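Local coordinates for protein acetylserotonin O-methyltransferase (PDB 4A6D) that catalyses the last step of melatonin synthesis, transferring a methyl group from S-adenosylmethionine to N-acetylserotonin, and works as a homodimer, at residues 157-171 / 189-201. Numbering follows the deposited sequence.
With SAM (S-adenosylmethionine), chain D.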
# COMPACT_ATOMS: atom_id res chain seq x y z
N MET A 157 -2.61 -15.25 -16.16
CA MET A 157 -1.73 -16.34 -16.60
C MET A 157 -0.28 -15.93 -16.71
O MET A 157 0.60 -16.71 -16.32
CB MET A 157 -2.23 -16.90 -17.92
CG MET A 157 -3.43 -17.80 -17.77
SD MET A 157 -4.05 -18.37 -19.37
CE MET A 157 -2.64 -19.38 -19.93
N GLN A 158 -0.02 -14.71 -17.24
CA GLN A 158 1.33 -14.17 -17.39
C GLN A 158 1.88 -13.85 -16.00
O GLN A 158 3.06 -14.06 -15.75
CB GLN A 158 1.31 -12.89 -18.22
CG GLN A 158 1.04 -13.02 -19.72
CD GLN A 158 0.78 -11.64 -20.32
OE1 GLN A 158 -0.03 -10.85 -19.82
NE2 GLN A 158 1.49 -11.30 -21.39
N ALA A 159 1.00 -13.35 -15.11
CA ALA A 159 1.36 -12.94 -13.75
C ALA A 159 1.80 -14.11 -12.92
O ALA A 159 2.90 -14.08 -12.34
CB ALA A 159 0.18 -12.22 -13.08
N LEU A 160 1.00 -15.17 -12.91
CA LEU A 160 1.27 -16.39 -12.14
C LEU A 160 2.51 -17.20 -12.52
O LEU A 160 3.15 -17.76 -11.62
CB LEU A 160 0.01 -17.24 -11.92
CG LEU A 160 -0.81 -16.78 -10.68
CD1 LEU A 160 -1.60 -15.50 -10.94
CD2 LEU A 160 -1.73 -17.85 -10.20
N GLN A 161 2.90 -17.20 -13.81
CA GLN A 161 4.08 -17.95 -14.27
C GLN A 161 5.41 -17.43 -13.74
O GLN A 161 6.39 -18.18 -13.60
CB GLN A 161 4.09 -18.07 -15.81
CG GLN A 161 4.60 -16.87 -16.60
CD GLN A 161 4.70 -17.15 -18.08
OE1 GLN A 161 4.47 -18.28 -18.55
NE2 GLN A 161 5.07 -16.12 -18.83
N GLU A 162 5.43 -16.12 -13.43
CA GLU A 162 6.58 -15.36 -12.99
C GLU A 162 7.29 -15.85 -11.73
O GLU A 162 8.53 -15.88 -11.73
CB GLU A 162 6.26 -13.87 -12.98
CG GLU A 162 6.12 -13.32 -14.38
CD GLU A 162 5.89 -11.83 -14.46
OE1 GLU A 162 5.36 -11.25 -13.49
OE2 GLU A 162 6.22 -11.24 -15.52
N VAL A 163 6.54 -16.29 -10.69
CA VAL A 163 7.19 -16.77 -9.46
C VAL A 163 8.08 -18.02 -9.69
O VAL A 163 9.14 -18.16 -9.06
CB VAL A 163 6.22 -16.92 -8.26
CG1 VAL A 163 5.31 -18.14 -8.41
CG2 VAL A 163 7.00 -16.95 -6.93
N TRP A 164 7.66 -18.89 -10.63
CA TRP A 164 8.40 -20.11 -10.92
C TRP A 164 9.79 -19.92 -11.52
O TRP A 164 10.64 -20.80 -11.37
CB TRP A 164 7.50 -21.14 -11.62
CG TRP A 164 6.16 -21.29 -10.95
CD1 TRP A 164 4.94 -21.09 -11.52
CD2 TRP A 164 5.92 -21.58 -9.56
NE1 TRP A 164 3.94 -21.24 -10.57
CE2 TRP A 164 4.52 -21.55 -9.36
CE3 TRP A 164 6.76 -21.82 -8.44
CZ2 TRP A 164 3.94 -21.78 -8.11
CZ3 TRP A 164 6.19 -22.04 -7.19
CH2 TRP A 164 4.79 -22.02 -7.04
N SER A 165 10.04 -18.75 -12.12
CA SER A 165 11.36 -18.40 -12.66
C SER A 165 12.39 -18.23 -11.52
O SER A 165 13.59 -18.39 -11.75
CB SER A 165 11.27 -17.12 -13.48
OG SER A 165 10.83 -16.01 -12.72
N VAL A 166 11.91 -17.93 -10.29
CA VAL A 166 12.73 -17.77 -9.08
C VAL A 166 12.54 -18.91 -8.08
O VAL A 166 13.52 -19.35 -7.50
CB VAL A 166 12.55 -16.39 -8.39
CG1 VAL A 166 13.63 -15.42 -8.82
CG2 VAL A 166 11.17 -15.80 -8.63
N ASN A 167 11.29 -19.35 -7.84
CA ASN A 167 10.93 -20.37 -6.84
C ASN A 167 10.79 -21.81 -7.38
O ASN A 167 10.76 -22.75 -6.58
CB ASN A 167 9.63 -19.95 -6.12
CG ASN A 167 9.54 -20.35 -4.65
OD1 ASN A 167 9.06 -19.57 -3.82
ND2 ASN A 167 9.96 -21.57 -4.28
N GLY A 168 10.70 -21.97 -8.70
CA GLY A 168 10.51 -23.25 -9.37
C GLY A 168 11.44 -24.37 -8.97
O GLY A 168 10.97 -25.45 -8.58
N ARG A 169 12.77 -24.14 -9.05
CA ARG A 169 13.78 -25.16 -8.73
C ARG A 169 13.71 -25.70 -7.30
O ARG A 169 13.87 -26.91 -7.12
CB ARG A 169 15.21 -24.71 -9.09
CG ARG A 169 16.08 -25.88 -9.52
CD ARG A 169 17.57 -25.61 -9.53
NE ARG A 169 18.27 -26.85 -9.88
CZ ARG A 169 18.84 -27.67 -8.99
NH1 ARG A 169 18.86 -27.36 -7.70
NH2 ARG A 169 19.41 -28.79 -9.39
N SER A 170 13.47 -24.82 -6.32
CA SER A 170 13.38 -25.15 -4.89
C SER A 170 12.29 -26.21 -4.64
O SER A 170 12.57 -27.27 -4.09
CB SER A 170 13.08 -23.90 -4.05
OG SER A 170 13.35 -22.67 -4.72
N VAL A 171 11.06 -25.92 -5.07
CA VAL A 171 9.89 -26.77 -4.88
C VAL A 171 9.94 -28.09 -5.61
O VAL A 171 9.57 -29.11 -5.03
CB VAL A 171 8.55 -26.02 -5.05
CG1 VAL A 171 8.39 -24.94 -3.97
CG2 VAL A 171 8.39 -25.43 -6.45
N GLY A 189 -2.04 -24.04 -15.42
CA GLY A 189 -2.07 -22.75 -16.12
C GLY A 189 -1.34 -22.76 -17.45
O GLY A 189 -1.58 -23.63 -18.29
N ALA A 190 -0.42 -21.79 -17.62
CA ALA A 190 0.40 -21.61 -18.83
C ALA A 190 1.45 -22.73 -19.03
O ALA A 190 2.00 -22.85 -20.12
CB ALA A 190 1.08 -20.25 -18.80
N GLY A 191 1.72 -23.50 -17.96
CA GLY A 191 2.68 -24.60 -17.96
C GLY A 191 4.11 -24.26 -17.61
O GLY A 191 5.02 -25.03 -17.95
N ALA A 192 4.33 -23.11 -16.94
CA ALA A 192 5.66 -22.63 -16.54
C ALA A 192 6.36 -23.62 -15.61
O ALA A 192 7.51 -24.01 -15.88
CB ALA A 192 5.54 -21.27 -15.87
N LEU A 193 5.66 -24.07 -14.55
CA LEU A 193 6.17 -25.04 -13.60
C LEU A 193 6.49 -26.38 -14.29
O LEU A 193 7.55 -26.95 -14.05
CB LEU A 193 5.19 -25.21 -12.42
CG LEU A 193 5.74 -25.79 -11.11
CD1 LEU A 193 6.90 -24.94 -10.54
CD2 LEU A 193 4.64 -25.94 -10.11
N ALA A 194 5.62 -26.81 -15.23
CA ALA A 194 5.81 -28.04 -16.00
C ALA A 194 7.04 -27.93 -16.90
O ALA A 194 7.78 -28.90 -16.99
CB ALA A 194 4.59 -28.33 -16.84
N LYS A 195 7.28 -26.77 -17.52
CA LYS A 195 8.45 -26.53 -18.37
C LYS A 195 9.73 -26.72 -17.53
O LYS A 195 10.66 -27.37 -18.00
CB LYS A 195 8.42 -25.11 -18.98
CG LYS A 195 7.83 -25.03 -20.39
CD LYS A 195 7.46 -23.58 -20.79
CE LYS A 195 7.51 -23.32 -22.28
NZ LYS A 195 6.83 -22.05 -22.65
N GLU A 196 9.72 -26.20 -16.29
CA GLU A 196 10.83 -26.29 -15.34
C GLU A 196 11.01 -27.72 -14.89
O GLU A 196 12.14 -28.22 -14.86
CB GLU A 196 10.58 -25.37 -14.13
CG GLU A 196 11.63 -25.45 -13.03
CD GLU A 196 12.95 -24.76 -13.31
OE1 GLU A 196 12.96 -23.51 -13.40
OE2 GLU A 196 13.99 -25.47 -13.37
N CYS A 197 9.90 -28.39 -14.56
CA CYS A 197 9.88 -29.79 -14.13
C CYS A 197 10.56 -30.73 -15.13
O CYS A 197 11.39 -31.55 -14.73
CB CYS A 197 8.45 -30.22 -13.81
SG CYS A 197 8.35 -31.55 -12.60
N MET A 198 10.26 -30.56 -16.42
CA MET A 198 10.81 -31.34 -17.52
C MET A 198 12.30 -31.14 -17.79
O MET A 198 12.97 -32.09 -18.18
CB MET A 198 9.95 -31.21 -18.76
CG MET A 198 8.54 -31.74 -18.55
SD MET A 198 8.46 -33.48 -18.01
CE MET A 198 8.12 -33.31 -16.23
N SER A 199 12.83 -29.94 -17.56
CA SER A 199 14.27 -29.69 -17.73
C SER A 199 15.02 -30.31 -16.54
O SER A 199 16.10 -30.88 -16.72
CB SER A 199 14.56 -28.20 -17.84
OG SER A 199 14.13 -27.50 -16.69
N LEU A 200 14.40 -30.24 -15.35
CA LEU A 200 14.92 -30.81 -14.11
C LEU A 200 14.89 -32.33 -14.14
O LEU A 200 15.85 -32.96 -13.68
CB LEU A 200 14.11 -30.29 -12.91
CG LEU A 200 14.50 -28.93 -12.36
CD1 LEU A 200 13.49 -28.46 -11.37
CD2 LEU A 200 15.86 -28.99 -11.71
N TYR A 201 13.81 -32.93 -14.69
CA TYR A 201 13.65 -34.39 -14.79
C TYR A 201 13.56 -34.85 -16.26
O TYR A 201 12.46 -35.03 -16.81
CB TYR A 201 12.47 -34.88 -13.93
CG TYR A 201 12.62 -34.54 -12.45
CD1 TYR A 201 13.37 -35.36 -11.61
CD2 TYR A 201 12.09 -33.36 -11.92
CE1 TYR A 201 13.55 -35.03 -10.26
CE2 TYR A 201 12.24 -33.04 -10.57
CZ TYR A 201 12.98 -33.88 -9.75
OH TYR A 201 13.12 -33.59 -8.41
N SAM D . -0.58 -23.84 -10.77
CA SAM D . -0.40 -22.48 -11.33
C SAM D . 0.66 -21.58 -10.66
O SAM D . 0.91 -21.77 -9.48
OXT SAM D . 1.28 -20.65 -11.26
CB SAM D . -1.76 -21.85 -11.38
CG SAM D . -2.34 -21.52 -10.00
SD SAM D . -3.94 -20.66 -10.26
CE SAM D . -4.17 -19.94 -8.68
C5' SAM D . -5.18 -21.97 -10.04
C4' SAM D . -5.28 -22.67 -11.41
O4' SAM D . -6.33 -23.61 -11.26
C3' SAM D . -5.71 -21.68 -12.56
O3' SAM D . -4.84 -21.80 -13.70
C2' SAM D . -7.19 -22.09 -12.82
O2' SAM D . -7.71 -21.90 -14.14
C1' SAM D . -7.14 -23.59 -12.46
N9 SAM D . -8.48 -24.14 -12.14
C8 SAM D . -9.44 -23.57 -11.32
N7 SAM D . -10.49 -24.33 -11.26
C5 SAM D . -10.30 -25.43 -12.09
C6 SAM D . -11.06 -26.56 -12.46
N6 SAM D . -12.27 -26.76 -11.89
N1 SAM D . -10.51 -27.49 -13.32
C2 SAM D . -9.31 -27.30 -13.89
N3 SAM D . -8.58 -26.23 -13.56
C4 SAM D . -8.99 -25.32 -12.65
O HOH W 1 5.11 -21.11 -20.46
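M157 comes down on A190 in the glycine-rich turn that opens helix 192-200 of the Rossmann-like methyltransferase domain; its chain bends at chi3 (65°) to lay CE 3.9 Å from the CA of A190. The helix 212-221 packs on the same methionine. One turn on, Q161 sets its CB 3.5 Å from the CB of A192, the closest approach of the two segments. Beyond CG the glutamine runs out extended over A190, and a water held by K195 NZ makes a weak bond to its OE1. W164 then turns its indole into the cofactor site. V163 CG1 sits over the centre of one ring face, while L193 CD1 presses on the opposite face, offset toward the rim and 3.6 Å from W164 CD2. Sandwiched between these two, the indole of W164 sends a nearly straight hydrogen bond (168°) from NE1 to the SAM carboxylate oxygen OXT, 2.8 Å away. Further along, helix 164-171 crosses helix 192-200 at -48°, the axes of the two short segments coming within 9.8 Å at their closest. Here G168, with no side chain, lets E196 lie close to the backbone. R169 reaches out extended across L200, whose CD2 stops 3.7 Å from the guanidinium NE.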